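PDB 4GNX: putative uncharacterized protein from Ustilago maydis, which is a replication protein A subunit that binds single-stranded DNA, probably through its OB-fold domains. Local coordinates for residues C[23-28]-C[41-46]; C[119-124]-C[198-203]; C[139-144]-C[194-199]; C[163-168]-C[177-182]. One frame throughout, in Å; residues are numbered along the deposited sequence.

Interaction 1 of 4, residues C[23-28]-C[41-46]; sequences TSKSDI and FSVNLL
Thr23 meets Asn44 and Leu46 with its backbone N, OG1 and CG2. Its backbone N donates to Asn44 O at 3.0 Å, reaching it from 38° above the carbonyl plane. OG1 sits in the crowded position between the backbone N and the carbonyl carbon, and adds a weak second bond to the same oxygen. The methyl CG2 is turned the other way, anti to the carbonyl carbon, and packs on Leu46 CB at 3.6 Å. Thr23 O is bonded in turn to Thr221 OG1, a residue of the next OB-fold sheet.

Asn44 answers with its backbone N-H. This runs to Ser24 O, with Asn44 N 2.7 Å from Ser24 O and in the carbonyl plane. Asn44 CB lies against Thr23 OG1 and Ser24 OG, while ND2 makes a weak bond to Asn90 OD1. These strands form the antiparallel beta hairpin of strands 17-30 and 39-46, the first two strands of an OB-fold. Lys25 and Val43 are a non-hydrogen-bonded pair of it, with CA atoms 4.3 Å apart, and Lys25 CG rests on Val43 CG2.

Phe41 lies opposite Ser26 to Ile28. Its CB touches Ser26 OG at 3.4 Å, and the edge of its ring faces Lys25 CG. Tyr65 meets the ring edge-to-face. Ser26 N bonds to Ser42 O at 2.7 Å, nearly along the C=O axis. Ser26 OG works in both directions, accepting from Ser42 N at 2.7 Å and donating to Asp27 O at 2.6 Å. The Lys25 amine turns away to Tyr65 O and Leu68 O.

Interaction 2 of 4, residues C[119-124]-C[198-203]; sequences YEFVRI and VLAFKG
Residues 119-124 form an irregular chain that approaches strand 198-207 at the corner at Lys202 without joining it, the nearest CA atoms being those of Tyr119 and Lys202, 6.9 Å apart. No hydrogen bond links the two segments, so the contact rests on side chains. Here the connection between two OB-folds lies against the second of them. The loop of 119-124 leads from strand 104-107 of one sheet to strand 135-152 of the next, and strand 198-207 belongs to that second sheet.

Tyr119 and Lys202 carry most of the contact. CG of Tyr119 is anti to its carbonyl carbon, chi1 -73°, and the ring crosses the lysine chain obliquely. Its CE2 corner lies 3.6 Å from both CB and CG of Lys202. Phe201 O sits at the edge of the tyrosine ring, in its plane, 4.0 Å from CE2. Thr221 and Leu223 of strand 220-224 also touch this ring.

The lysine chain is bent at chi2, chi3 and chi4. Its NZ forms a salt bridge with Asp137 OD2, and stays 4.5 Å from Glu120 OE1, too far for a salt bridge. Any attraction of NZ to the tyrosine ring is long and weak at best. The two carboxylate oxygens of Asp137 tie both segments, since OD2 also accepts from Glu120 N and OD1 from Gly203 N.

Phe121 is the second aromatic. Its CZ reaches Ala200 CB at 4.4 Å, and its CE1 comes to 4.0 Å from Phe201 O. One face of its ring is covered toward the rim by Tyr119 CB, 3.5 Å above the plane.

Interaction 3 of 4, residues C[139-144]-C[194-199]; sequences IGILDS and DEKPVL
Strand 135-152 pairs with strand 198-207 here, an antiparallel pairing of the kind that joins the first and fourth strands of an OB-fold barrel. Gly140 and Leu199 are a hydrogen-bonded pair. Leu199 N donates to Gly140 O at 3.0 Å, nearly along the C=O axis, and Gly140 N returns a longer bond to Leu199 O. One further bond, Leu142 N to Pro197 O, extends the ladder to Pro197, just before strand 198-207 begins.

Lys196 carries the contact beyond that point. Its backbone has positive phi, and the side chain starts at CB, near Ile141 CG2 and Leu142 O. CG moves closer to both, 3.6 Å from Leu142 O and 3.8 Å from Ile141 CG2, crossing the isoleucine at about a right angle. The chain bends at chi2, 75°, and is extended from there on. CD runs past Leu142 O and Asp143 O. Lys196 CE lies 3.2 Å from Asp143 O, and NZ is held at the tip.

The apolar side chains split between two faces. Ile141 CD1 meets Val198 CG2 at 3.6 Å, and Ile139 CG1 meets Val198 CG1. Helix 229-242 covers this side, with Leu234 on Ile139 and Tyr238 on Ile141. On the other face Leu142 CB touches Leu199 CD1, while its CD2 lies on Pro197 CD. Leu165 also packs there.

At the tip, Lys196 NZ donates to a lone pair of Asp143 O in the carbonyl plane at 2.8 Å. Lys196 NZ forms only a long salt bridge, 3.7 Å, with Asp143 OD1.

Interaction 4 of 4, residues C[163-168]-C[177-182]; sequences RELTLV and LTLWGK. With nucleotides of chain G.
Leucines make the close-packed face of this antiparallel pair. Leu165 CD2 meets Leu179 CD1 at 3.9 Å, the two side chains crossing at about a right angle. Leu167 CD1 lies 3.9 Å from Leu177 CD1. Phe201 and Phe187 pack on the same cluster. Beneath it the backbones are well bonded. Arg163 and Leu179 exchange two hydrogen bonds, and so do Leu165 and Leu177. The shortest is Leu179 N to Arg163 O at 2.7 Å, nearly along the C=O axis. Arg163 starts on the leucine face, but its chain leads off to Gly146, whose O accepts from NE.

The other face is looser and more polar. Glu164 and Thr178 form the non-hydrogen-bonded pair between the two bonded ones. Glu164 CG passes 3.5 Å from Thr178 OG1, yet the two polar groups do not bond to each other. Glu164 OE2 has a salt bridge to Lys162 NZ and accepts from Ala265 N, while Thr178 OG1 is bonded to Ala265 O.

Trp180 follows on the strand and points away from 163-168. Thr178 CG2 sits 3.5 Å from the ring plane, over its centre. Across the opposite face lies the base of DT6 of chain G, its C5 3.5 Å from the plane and offset toward the rim. DT7 of chain G puts its O4' at the ring edge, and its N3 is 3.4 Å from Trp180 CZ2. Trp180 NE1 bonds to Ser215 OG, which would fix the ring's turn. An aromatic side chain laid against a base on the sheet surface is typical of the OB-fold site for single-stranded DNA.

From the N terminus, interaction 1 comes first and closes a short hairpin in the first OB-fold. The chain then runs on to 119-124, where interaction 2 opens. Interaction 2 closes the longest loop, returning at 198-203. Interaction 3 opens at 139-144 and closes at 194-199, inside that span, sharing Val198 and Leu199 with interaction 2. Interaction 4, a second hairpin, lies inside both loops. Interactions 2, 3 and 4 all serve the sheet of the second OB-fold. Strand 135-152 links 3 to 4 through backbone bonds to strand 159-168. One of the places where the two folds meet is Asp27 OD2 of interaction 1, which probably accepts from Lys182 N of interaction 4.

Interaction 1 of 4, residues C[23-28]-C[41-46]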
# COMPACT_ATOMS: atom_id res chain seq x y z
N THR C 23 7.04 2.84 -27.98
CA THR C 23 6.45 3.93 -27.25
C THR C 23 7.38 4.46 -26.17
O THR C 23 7.32 5.64 -25.86
CB THR C 23 5.15 3.52 -26.58
OG1 THR C 23 5.44 2.45 -25.68
CG2 THR C 23 4.16 3.07 -27.63
N SER C 24 8.21 3.60 -25.59
CA SER C 24 9.22 4.06 -24.63
C SER C 24 10.39 3.10 -24.54
O SER C 24 10.27 1.91 -24.84
CB SER C 24 8.63 4.21 -23.24
OG SER C 24 8.44 2.92 -22.68
N LYS C 25 11.50 3.62 -24.07
CA LYS C 25 12.76 2.90 -24.06
C LYS C 25 13.49 3.22 -22.77
O LYS C 25 13.56 4.37 -22.35
CB LYS C 25 13.60 3.32 -25.27
CG LYS C 25 14.98 2.68 -25.38
CD LYS C 25 15.54 2.70 -26.81
CE LYS C 25 16.54 3.83 -27.05
NZ LYS C 25 17.55 3.53 -28.10
N SER C 26 14.02 2.20 -22.13
CA SER C 26 14.72 2.41 -20.87
C SER C 26 16.11 2.92 -21.18
O SER C 26 16.59 2.80 -22.30
CB SER C 26 14.85 1.08 -20.16
OG SER C 26 15.82 0.30 -20.82
N ASP C 27 16.77 3.48 -20.17
CA ASP C 27 18.22 3.61 -20.21
C ASP C 27 18.87 2.23 -20.18
O ASP C 27 18.19 1.19 -20.06
CB ASP C 27 18.72 4.47 -19.04
CG ASP C 27 18.34 5.93 -19.19
OD1 ASP C 27 17.76 6.27 -20.25
OD2 ASP C 27 18.62 6.75 -18.27
N ILE C 28 20.19 2.21 -20.30
CA ILE C 28 20.91 0.96 -20.17
C ILE C 28 21.21 0.73 -18.70
O ILE C 28 21.82 1.57 -18.03
CB ILE C 28 22.16 0.95 -21.05
CG1 ILE C 28 21.74 0.91 -22.52
CG2 ILE C 28 23.05 -0.22 -20.71
CD1 ILE C 28 22.82 1.30 -23.51
N PHE C 41 18.41 -3.51 -21.29
CA PHE C 41 17.55 -2.38 -21.53
C PHE C 41 16.22 -2.95 -21.95
O PHE C 41 16.09 -4.16 -22.20
CB PHE C 41 18.11 -1.49 -22.64
CG PHE C 41 17.73 -1.93 -24.01
CD1 PHE C 41 16.79 -1.21 -24.75
CD2 PHE C 41 18.27 -3.08 -24.57
CE1 PHE C 41 16.42 -1.63 -26.03
CE2 PHE C 41 17.91 -3.50 -25.85
CZ PHE C 41 16.98 -2.77 -26.57
N SER C 42 15.23 -2.09 -22.04
CA SER C 42 13.94 -2.55 -22.46
C SER C 42 13.20 -1.48 -23.20
O SER C 42 13.46 -0.29 -23.08
CB SER C 42 13.11 -3.01 -21.27
OG SER C 42 12.77 -1.90 -20.47
N VAL C 43 12.22 -1.94 -23.94
CA VAL C 43 11.44 -1.10 -24.80
C VAL C 43 9.99 -1.52 -24.64
O VAL C 43 9.70 -2.70 -24.39
CB VAL C 43 11.91 -1.35 -26.24
CG1 VAL C 43 10.75 -1.66 -27.18
CG2 VAL C 43 12.78 -0.19 -26.73
N ASN C 44 9.08 -0.56 -24.74
CA ASN C 44 7.67 -0.91 -24.78
C ASN C 44 7.17 -0.78 -26.20
O ASN C 44 7.62 0.10 -26.95
CB ASN C 44 6.84 -0.06 -23.79
CG ASN C 44 6.95 -0.55 -22.35
OD1 ASN C 44 7.72 -1.45 -22.03
ND2 ASN C 44 6.16 0.06 -21.46
N LEU C 45 6.26 -1.67 -26.58
CA LEU C 45 5.78 -1.77 -27.97
C LEU C 45 4.27 -1.77 -28.05
O LEU C 45 3.59 -2.36 -27.20
CB LEU C 45 6.32 -3.05 -28.61
CG LEU C 45 7.83 -3.21 -28.62
CD1 LEU C 45 8.16 -4.65 -28.93
CD2 LEU C 45 8.42 -2.29 -29.67
N LEU C 46 3.75 -1.15 -29.11
CA LEU C 46 2.32 -0.94 -29.28
C LEU C 46 1.85 -1.25 -30.70
O LEU C 46 2.51 -0.88 -31.68
CB LEU C 46 1.99 0.52 -28.96
CG LEU C 46 0.61 1.02 -29.41
CD1 LEU C 46 -0.46 0.60 -28.40
CD2 LEU C 46 0.63 2.52 -29.63

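Interaction 2 of 4, residues C[119-124]-C[198-203]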
# COMPACT_ATOMS: atom_id res chain seq x y z
N TYR C 119 -2.91 11.04 -26.41
CA TYR C 119 -2.63 11.83 -25.26
C TYR C 119 -3.92 12.26 -24.61
O TYR C 119 -4.87 12.66 -25.29
CB TYR C 119 -1.77 13.02 -25.65
CG TYR C 119 -0.33 12.66 -25.98
CD1 TYR C 119 0.04 12.23 -27.27
CD2 TYR C 119 0.67 12.75 -25.01
CE1 TYR C 119 1.36 11.90 -27.57
CE2 TYR C 119 1.99 12.43 -25.30
CZ TYR C 119 2.33 12.00 -26.58
OH TYR C 119 3.64 11.69 -26.85
N GLU C 120 -3.97 12.13 -23.29
CA GLU C 120 -5.06 12.69 -22.51
C GLU C 120 -4.48 13.76 -21.59
O GLU C 120 -4.09 13.49 -20.44
CB GLU C 120 -5.81 11.61 -21.73
CG GLU C 120 -6.90 10.90 -22.52
CD GLU C 120 -6.43 9.62 -23.20
OE1 GLU C 120 -5.26 9.55 -23.65
OE2 GLU C 120 -7.24 8.67 -23.31
N PHE C 121 -4.40 14.97 -22.12
CA PHE C 121 -3.70 16.04 -21.45
C PHE C 121 -4.45 16.65 -20.29
O PHE C 121 -5.65 16.91 -20.36
CB PHE C 121 -3.31 17.13 -22.44
CG PHE C 121 -2.16 16.77 -23.31
CD1 PHE C 121 -0.97 16.33 -22.75
CD2 PHE C 121 -2.25 16.88 -24.68
CE1 PHE C 121 0.11 15.99 -23.55
CE2 PHE C 121 -1.18 16.55 -25.49
CZ PHE C 121 0.00 16.11 -24.92
N VAL C 122 -3.71 16.89 -19.23
CA VAL C 122 -4.19 17.61 -18.08
C VAL C 122 -3.49 18.97 -18.09
O VAL C 122 -2.26 19.04 -18.13
CB VAL C 122 -3.86 16.85 -16.77
CG1 VAL C 122 -4.35 17.61 -15.55
CG2 VAL C 122 -4.44 15.44 -16.81
N ARG C 123 -4.28 20.04 -18.08
CA ARG C 123 -3.73 21.39 -18.01
C ARG C 123 -3.09 21.58 -16.65
O ARG C 123 -3.60 21.07 -15.65
CB ARG C 123 -4.80 22.46 -18.26
CG ARG C 123 -5.77 22.15 -19.39
CD ARG C 123 -5.94 23.31 -20.38
NE ARG C 123 -4.68 23.65 -21.05
CZ ARG C 123 -4.05 22.88 -21.94
NH1 ARG C 123 -4.55 21.69 -22.30
NH2 ARG C 123 -2.91 23.30 -22.48
N ILE C 124 -1.97 22.30 -16.61
CA ILE C 124 -1.21 22.54 -15.36
C ILE C 124 -2.08 23.01 -14.17
O ILE C 124 -1.83 22.61 -13.03
CB ILE C 124 -0.05 23.55 -15.58
CG1 ILE C 124 0.74 23.27 -16.87
CG2 ILE C 124 0.86 23.63 -14.36
CD1 ILE C 124 1.51 21.98 -16.90
N VAL C 198 8.02 23.69 -26.97
CA VAL C 198 6.92 22.97 -26.36
C VAL C 198 7.41 21.57 -26.04
O VAL C 198 8.08 20.94 -26.87
CB VAL C 198 5.67 22.91 -27.27
CG1 VAL C 198 4.53 22.22 -26.54
CG2 VAL C 198 5.25 24.30 -27.71
N LEU C 199 7.10 21.10 -24.84
CA LEU C 199 7.40 19.73 -24.44
C LEU C 199 6.13 18.98 -24.10
O LEU C 199 5.25 19.50 -23.39
CB LEU C 199 8.32 19.71 -23.24
CG LEU C 199 9.67 20.39 -23.39
CD1 LEU C 199 10.49 20.20 -22.12
CD2 LEU C 199 10.42 19.86 -24.61
N ALA C 200 6.04 17.76 -24.62
CA ALA C 200 4.85 16.91 -24.45
C ALA C 200 5.19 15.64 -23.68
O ALA C 200 6.09 14.89 -24.07
CB ALA C 200 4.25 16.57 -25.81
N PHE C 201 4.47 15.40 -22.59
CA PHE C 201 4.77 14.26 -21.73
C PHE C 201 3.68 13.20 -21.69
O PHE C 201 2.50 13.52 -21.49
CB PHE C 201 5.08 14.76 -20.33
CG PHE C 201 6.36 15.51 -20.22
CD1 PHE C 201 6.42 16.88 -20.49
CD2 PHE C 201 7.54 14.86 -19.86
CE1 PHE C 201 7.61 17.58 -20.40
CE2 PHE C 201 8.73 15.56 -19.77
CZ PHE C 201 8.77 16.92 -20.04
N LYS C 202 4.09 11.94 -21.88
CA LYS C 202 3.20 10.79 -21.73
C LYS C 202 3.59 9.97 -20.50
O LYS C 202 4.76 9.63 -20.32
CB LYS C 202 3.18 9.91 -22.99
CG LYS C 202 1.80 9.37 -23.35
CD LYS C 202 1.49 8.06 -22.65
CE LYS C 202 0.10 8.07 -22.03
NZ LYS C 202 -0.96 8.49 -22.98
N GLY C 203 2.60 9.67 -19.67
CA GLY C 203 2.79 8.84 -18.48
C GLY C 203 3.80 9.42 -17.51
O GLY C 203 4.94 8.98 -17.46

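Interaction 3 of 4, residues C[139-144]-C[194-199]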
# COMPACT_ATOMS: atom_id res chain seq x y z
N ILE C 139 1.18 18.65 -21.43
CA ILE C 139 1.87 19.50 -22.41
C ILE C 139 2.01 20.95 -21.91
O ILE C 139 1.17 21.45 -21.16
CB ILE C 139 1.20 19.44 -23.80
CG1 ILE C 139 2.14 20.01 -24.88
CG2 ILE C 139 -0.17 20.12 -23.77
CD1 ILE C 139 1.70 19.72 -26.30
N GLY C 140 3.08 21.62 -22.34
CA GLY C 140 3.32 23.02 -21.97
C GLY C 140 4.64 23.56 -22.50
O GLY C 140 5.45 22.81 -23.05
N ILE C 141 4.84 24.86 -22.33
CA ILE C 141 6.08 25.50 -22.72
C ILE C 141 7.10 25.28 -21.62
O ILE C 141 6.79 25.42 -20.44
CB ILE C 141 5.90 27.03 -22.94
CG1 ILE C 141 4.81 27.33 -24.00
CG2 ILE C 141 7.23 27.70 -23.30
CD1 ILE C 141 5.21 27.16 -25.45
N LEU C 142 8.31 24.89 -22.03
CA LEU C 142 9.47 24.90 -21.13
C LEU C 142 9.92 26.34 -20.91
O LEU C 142 10.21 27.07 -21.86
CB LEU C 142 10.63 24.09 -21.72
CG LEU C 142 11.99 24.22 -21.01
CD1 LEU C 142 12.00 23.40 -19.73
CD2 LEU C 142 13.14 23.80 -21.92
N ASP C 143 9.96 26.74 -19.64
CA ASP C 143 10.39 28.09 -19.29
C ASP C 143 11.91 28.13 -19.10
O ASP C 143 12.62 28.92 -19.74
CB ASP C 143 9.66 28.55 -18.02
CG ASP C 143 10.16 29.88 -17.53
OD1 ASP C 143 9.86 30.91 -18.17
OD2 ASP C 143 10.86 29.89 -16.49
N SER C 144 12.39 27.25 -18.22
CA SER C 144 13.80 27.12 -17.90
C SER C 144 14.02 25.73 -17.33
O SER C 144 13.06 24.97 -17.11
CB SER C 144 14.22 28.18 -16.87
OG SER C 144 13.45 28.05 -15.68
N ASP C 194 16.60 25.92 -25.76
CA ASP C 194 16.74 27.19 -25.06
C ASP C 194 15.74 28.22 -25.52
O ASP C 194 15.35 29.09 -24.75
CB ASP C 194 18.17 27.70 -25.18
CG ASP C 194 19.15 26.83 -24.43
OD1 ASP C 194 19.09 26.81 -23.19
OD2 ASP C 194 19.96 26.15 -25.10
N GLU C 195 15.32 28.11 -26.78
CA GLU C 195 14.29 29.00 -27.30
C GLU C 195 12.89 28.47 -27.03
O GLU C 195 12.14 28.13 -27.95
CB GLU C 195 14.51 29.29 -28.80
CG GLU C 195 15.33 30.55 -29.08
CD GLU C 195 16.82 30.36 -28.89
OE1 GLU C 195 17.26 29.21 -28.66
OE2 GLU C 195 17.57 31.36 -28.98
N LYS C 196 12.55 28.38 -25.74
CA LYS C 196 11.17 28.15 -25.27
C LYS C 196 10.35 27.10 -26.03
O LYS C 196 9.27 27.40 -26.55
CB LYS C 196 10.42 29.49 -25.22
CG LYS C 196 10.19 30.03 -23.82
CD LYS C 196 11.42 30.63 -23.17
CE LYS C 196 11.11 30.95 -21.72
NZ LYS C 196 12.29 31.42 -20.95
N PRO C 197 10.85 25.85 -26.07
CA PRO C 197 10.15 24.86 -26.88
C PRO C 197 8.86 24.40 -26.22
O PRO C 197 8.62 24.70 -25.04
CB PRO C 197 11.15 23.70 -26.92
CG PRO C 197 11.84 23.78 -25.60
CD PRO C 197 11.91 25.24 -25.25
N VAL C 198 8.02 23.69 -26.97
CA VAL C 198 6.92 22.97 -26.36
C VAL C 198 7.41 21.57 -26.04
O VAL C 198 8.08 20.94 -26.87
CB VAL C 198 5.67 22.91 -27.27
CG1 VAL C 198 4.53 22.22 -26.54
CG2 VAL C 198 5.25 24.30 -27.71
N LEU C 199 7.10 21.10 -24.84
CA LEU C 199 7.40 19.73 -24.44
C LEU C 199 6.13 18.98 -24.10
O LEU C 199 5.25 19.50 -23.39
CB LEU C 199 8.32 19.71 -23.24
CG LEU C 199 9.67 20.39 -23.39
CD1 LEU C 199 10.49 20.20 -22.12
CD2 LEU C 199 10.42 19.86 -24.61

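Interaction 4 of 4, residues C[163-168]-C[177-182]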
# COMPACT_ATOMS: atom_id res chain seq x y z
N ARG C 163 17.46 16.27 -12.97
CA ARG C 163 17.32 17.66 -13.41
C ARG C 163 15.86 18.12 -13.40
O ARG C 163 14.95 17.31 -13.58
CB ARG C 163 17.97 17.90 -14.78
CG ARG C 163 17.63 19.25 -15.40
CD ARG C 163 18.36 19.49 -16.71
NE ARG C 163 19.68 20.06 -16.46
CZ ARG C 163 20.82 19.52 -16.87
NH1 ARG C 163 20.80 18.39 -17.58
NH2 ARG C 163 21.97 20.11 -16.57
N GLU C 164 15.65 19.42 -13.18
CA GLU C 164 14.31 19.98 -13.05
C GLU C 164 13.97 20.99 -14.13
O GLU C 164 14.77 21.87 -14.43
CB GLU C 164 14.12 20.61 -11.67
CG GLU C 164 13.92 19.55 -10.60
CD GLU C 164 13.27 20.09 -9.35
OE1 GLU C 164 12.94 21.30 -9.31
OE2 GLU C 164 13.09 19.30 -8.40
N LEU C 165 12.77 20.86 -14.69
CA LEU C 165 12.26 21.76 -15.71
C LEU C 165 11.06 22.50 -15.15
O LEU C 165 10.31 21.95 -14.35
CB LEU C 165 11.80 21.00 -16.95
CG LEU C 165 12.44 19.68 -17.41
CD1 LEU C 165 11.66 19.13 -18.59
CD2 LEU C 165 13.90 19.85 -17.77
N THR C 166 10.88 23.74 -15.59
CA THR C 166 9.68 24.51 -15.24
C THR C 166 8.76 24.56 -16.47
O THR C 166 9.17 25.03 -17.54
CB THR C 166 10.03 25.94 -14.76
OG1 THR C 166 11.06 25.87 -13.77
CG2 THR C 166 8.81 26.62 -14.15
N LEU C 167 7.54 24.07 -16.30
CA LEU C 167 6.56 24.02 -17.39
C LEU C 167 5.43 24.97 -17.10
O LEU C 167 5.07 25.16 -15.94
CB LEU C 167 6.01 22.61 -17.56
CG LEU C 167 7.07 21.55 -17.83
CD1 LEU C 167 6.44 20.18 -17.66
CD2 LEU C 167 7.66 21.71 -19.22
N VAL C 168 4.87 25.54 -18.16
CA VAL C 168 3.86 26.59 -18.07
C VAL C 168 2.78 26.39 -19.14
O VAL C 168 3.08 25.97 -20.26
CB VAL C 168 4.53 27.98 -18.25
CG1 VAL C 168 3.52 29.03 -18.67
CG2 VAL C 168 5.23 28.41 -16.97
N LEU C 177 9.09 19.67 -13.00
CA LEU C 177 9.17 18.28 -13.44
C LEU C 177 10.61 17.78 -13.39
O LEU C 177 11.52 18.43 -13.92
CB LEU C 177 8.61 18.13 -14.85
CG LEU C 177 8.49 16.70 -15.41
CD1 LEU C 177 7.32 16.62 -16.38
CD2 LEU C 177 9.77 16.18 -16.06
N THR C 178 10.81 16.62 -12.78
CA THR C 178 12.14 16.03 -12.68
C THR C 178 12.43 15.04 -13.83
O THR C 178 11.59 14.20 -14.15
CB THR C 178 12.34 15.34 -11.31
OG1 THR C 178 12.49 16.33 -10.28
CG2 THR C 178 13.55 14.43 -11.30
N LEU C 179 13.61 15.18 -14.45
CA LEU C 179 14.15 14.15 -15.34
C LEU C 179 15.17 13.35 -14.57
O LEU C 179 15.90 13.89 -13.75
CB LEU C 179 14.86 14.75 -16.55
CG LEU C 179 14.15 15.79 -17.42
CD1 LEU C 179 15.04 16.18 -18.59
CD2 LEU C 179 12.81 15.29 -17.90
N TRP C 180 15.24 12.06 -14.87
CA TRP C 180 16.23 11.20 -14.24
C TRP C 180 17.21 10.70 -15.25
O TRP C 180 16.98 10.83 -16.46
CB TRP C 180 15.54 10.02 -13.60
CG TRP C 180 14.47 10.37 -12.59
CD1 TRP C 180 13.10 10.39 -12.79
CD2 TRP C 180 14.66 10.74 -11.17
NE1 TRP C 180 12.45 10.74 -11.64
CE2 TRP C 180 13.32 10.96 -10.63
CE3 TRP C 180 15.76 10.90 -10.34
CZ2 TRP C 180 13.11 11.33 -9.32
CZ3 TRP C 180 15.54 11.27 -9.01
CH2 TRP C 180 14.24 11.48 -8.52
N GLY C 181 18.32 10.14 -14.76
CA GLY C 181 19.25 9.36 -15.56
C GLY C 181 19.85 10.04 -16.78
O GLY C 181 20.22 11.20 -16.74
N LYS C 182 19.93 9.28 -17.86
CA LYS C 182 20.61 9.71 -19.08
C LYS C 182 19.85 10.83 -19.77
O LYS C 182 20.46 11.74 -20.32
CB LYS C 182 20.77 8.51 -20.03
CG LYS C 182 21.67 8.74 -21.22
CD LYS C 182 23.10 8.38 -20.90
CE LYS C 182 23.95 8.42 -22.16
NZ LYS C 182 25.41 8.33 -21.88
P DT G 6 10.04 6.71 -7.75
OP1 DT G 6 9.10 6.25 -6.69
OP2 DT G 6 9.60 7.77 -8.70
O5' DT G 6 11.38 7.19 -7.03
C5' DT G 6 11.89 6.50 -5.87
C4' DT G 6 13.40 6.60 -5.80
O4' DT G 6 14.00 6.12 -7.02
C3' DT G 6 13.95 8.00 -5.55
O3' DT G 6 14.92 7.95 -4.50
C2' DT G 6 14.54 8.41 -6.89
C1' DT G 6 14.87 7.09 -7.58
N1 DT G 6 14.66 7.10 -9.04
C2 DT G 6 15.75 6.92 -9.88
O2 DT G 6 16.88 6.77 -9.47
N3 DT G 6 15.45 6.94 -11.22
C4 DT G 6 14.20 7.11 -11.79
O4 DT G 6 14.09 7.11 -13.01
C5 DT G 6 13.11 7.29 -10.86
C7 DT G 6 11.73 7.47 -11.39
C6 DT G 6 13.39 7.27 -9.55
P DT G 7 14.58 8.75 -3.17
OP1 DT G 7 15.54 8.36 -2.10
OP2 DT G 7 13.12 8.59 -2.92
O5' DT G 7 14.88 10.25 -3.61
C5' DT G 7 16.19 10.64 -4.09
C4' DT G 7 16.26 12.13 -4.31
O4' DT G 7 15.38 12.52 -5.39
C3' DT G 7 15.85 13.00 -3.13
O3' DT G 7 16.64 14.19 -3.16
C2' DT G 7 14.39 13.31 -3.41
C1' DT G 7 14.38 13.41 -4.92
N1 DT G 7 13.11 13.05 -5.60
C2 DT G 7 12.65 13.90 -6.57
O2 DT G 7 13.21 14.94 -6.86
N3 DT G 7 11.49 13.49 -7.19
C4 DT G 7 10.79 12.33 -6.95
O4 DT G 7 9.76 12.09 -7.59
C5 DT G 7 11.33 11.47 -5.92
C7 DT G 7 10.63 10.20 -5.58
C6 DT G 7 12.46 11.87 -5.31